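Local coordinates for uncharacterized protein MJ1460 (Methanocaldococcus jannaschii DSM 2661, PDB 2OSO) that is of unknown function but carries a V4R domain of the vinyl-4-reductase family and binds a zinc ion, at residues Y98-S103 and C151-K156. The protein carries 3 engineered substitutions. Sequence-based numbering, arbitrary orientation.
Sequences YKIKLS and CVFEVK. With ZN (zinc ion), chain B.
Ile100 holds CG1 between its backbone N and carbonyl carbon (chi1 67°), and from there CG1 packs on CB of Phe153 at 3.9 Å. Its CD1 reaches on to CG2 of Val155, 3.8 Å away. Phe153 has CG anti to its own carbonyl carbon (chi1 -56°), which sends the ring toward Leu102. The ring meets Leu102 with an edge: CE1 lies 3.8 Å from Leu102 CB, which sits in the ring plane. On this same face CD2 of Tyr98 touches CG1 of Val155. The side chains of Ile100, Leu102, Phe153 and Val155 also pack on helix 118-132. The two segments are the central strands of a four-stranded antiparallel sheet, between strands 83-85 and 135-142, within the V4R domain. Six backbone hydrogen bonds join them, two each in the pairs Tyr98-Val155, Ile100-Phe153 and Leu102-Cys151. The bond from Phe153 N to Ile100 O is 2.8 Å long and nearly straight. Cys151 shares the face of Ile100, Leu102 and Phe153. At this end of the pairing its SG binds the zinc ion at 2.3 Å. His117, Glu140 and Cys143 complete the site; Glu140 comes from the neighbouring strand 135-142, so two of the four ligands stand on the sheet. Lys99, Lys101, Val152 and Glu154 lie on the opposite face. Here CG2 of Val152 lies 3.9 Å from CD of Lys101, the two side chains side by side, while CG1 meets CD of Lys99 at 4.2 Å. An alanine at Val152 would probably leave the aliphatic parts of both lysines without this apolar support and let them move more freely. NZ of Lys99 forms a long salt bridge of 3.5 Å with OE2 of Glu154.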
# COMPACT_ATOMS: atom_id res chain seq x y z
N TYR A 98 -3.90 13.52 25.87
CA TYR A 98 -2.60 14.02 25.48
C TYR A 98 -2.67 14.58 24.07
O TYR A 98 -3.68 14.46 23.38
CB TYR A 98 -1.55 12.88 25.51
CG TYR A 98 -1.66 11.95 26.71
CD1 TYR A 98 -1.27 12.38 27.97
CD2 TYR A 98 -2.12 10.64 26.57
CE1 TYR A 98 -1.38 11.58 29.05
CE2 TYR A 98 -2.22 9.80 27.67
CZ TYR A 98 -1.84 10.28 28.93
OH TYR A 98 -1.89 9.50 30.07
N LYS A 99 -1.57 15.17 23.64
CA LYS A 99 -1.46 15.67 22.29
C LYS A 99 -0.14 15.21 21.76
O LYS A 99 0.85 15.25 22.47
CB LYS A 99 -1.53 17.20 22.23
CG LYS A 99 -2.93 17.73 22.53
CD LYS A 99 -3.13 19.09 21.93
CE LYS A 99 -4.22 19.91 22.63
NZ LYS A 99 -5.58 19.45 22.29
N ILE A 100 -0.15 14.77 20.52
CA ILE A 100 1.06 14.42 19.81
C ILE A 100 1.00 15.04 18.40
O ILE A 100 -0.06 15.30 17.85
CB ILE A 100 1.28 12.87 19.77
CG1 ILE A 100 0.26 12.15 18.95
CG2 ILE A 100 1.17 12.28 21.15
CD1 ILE A 100 0.33 10.59 19.25
N LYS A 101 2.17 15.29 17.83
CA LYS A 101 2.21 15.99 16.56
C LYS A 101 2.98 15.16 15.54
O LYS A 101 3.87 14.38 15.87
CB LYS A 101 2.83 17.36 16.72
CG LYS A 101 2.15 18.31 17.78
CD LYS A 101 2.52 19.79 17.45
CE LYS A 101 2.15 20.85 18.55
NZ LYS A 101 2.76 22.23 18.27
N LEU A 102 2.63 15.35 14.28
CA LEU A 102 3.41 14.83 13.18
C LEU A 102 3.93 15.93 12.18
O LEU A 102 3.19 16.80 11.67
CB LEU A 102 2.63 13.71 12.49
CG LEU A 102 3.31 12.94 11.36
CD1 LEU A 102 4.45 11.99 11.80
CD2 LEU A 102 2.19 12.16 10.63
N SER A 103 5.25 15.93 12.00
CA SER A 103 5.95 16.79 11.04
C SER A 103 6.31 16.01 9.77
O SER A 103 6.68 14.85 9.85
CB SER A 103 7.28 17.28 11.62
OG SER A 103 7.10 18.51 12.25
N CYS A 151 0.73 18.24 11.72
CA CYS A 151 -0.56 17.64 12.12
C CYS A 151 -0.56 17.45 13.63
O CYS A 151 0.50 17.17 14.22
CB CYS A 151 -0.80 16.32 11.42
SG CYS A 151 -0.69 16.27 9.55
N VAL A 152 -1.74 17.57 14.24
CA VAL A 152 -1.93 17.43 15.67
C VAL A 152 -3.04 16.44 15.97
O VAL A 152 -4.16 16.54 15.47
CB VAL A 152 -2.23 18.77 16.34
CG1 VAL A 152 -2.43 18.57 17.85
CG2 VAL A 152 -1.14 19.79 16.05
N PHE A 153 -2.70 15.49 16.83
CA PHE A 153 -3.59 14.42 17.25
C PHE A 153 -3.86 14.50 18.76
O PHE A 153 -2.93 14.58 19.57
CB PHE A 153 -2.98 13.07 16.91
CG PHE A 153 -2.62 12.89 15.43
CD1 PHE A 153 -1.37 13.31 14.95
CD2 PHE A 153 -3.49 12.27 14.55
CE1 PHE A 153 -1.01 13.12 13.59
CE2 PHE A 153 -3.15 12.10 13.16
CZ PHE A 153 -1.89 12.49 12.71
N GLU A 154 -5.15 14.43 19.10
CA GLU A 154 -5.66 14.33 20.47
C GLU A 154 -5.76 12.83 20.86
O GLU A 154 -6.42 12.05 20.12
CB GLU A 154 -7.06 14.92 20.44
CG GLU A 154 -7.54 15.67 21.58
CD GLU A 154 -8.67 16.62 21.10
OE1 GLU A 154 -9.59 16.12 20.38
OE2 GLU A 154 -8.59 17.85 21.36
N VAL A 155 -5.11 12.44 21.97
CA VAL A 155 -5.09 11.03 22.43
C VAL A 155 -5.89 10.89 23.71
O VAL A 155 -5.56 11.52 24.72
CB VAL A 155 -3.64 10.49 22.71
CG1 VAL A 155 -3.68 8.98 23.15
CG2 VAL A 155 -2.74 10.68 21.51
N LYS A 156 -6.91 10.03 23.67
CA LYS A 156 -7.84 9.82 24.76
C LYS A 156 -7.84 8.38 25.18
O LYS A 156 -7.87 7.46 24.36
CB LYS A 156 -9.25 10.16 24.34
CG LYS A 156 -9.54 11.65 24.25
CD LYS A 156 -10.89 11.91 23.58
CE LYS A 156 -10.91 11.49 22.10
NZ LYS A 156 -9.68 11.89 21.28
ZN ZN B . -2.76 15.50 8.96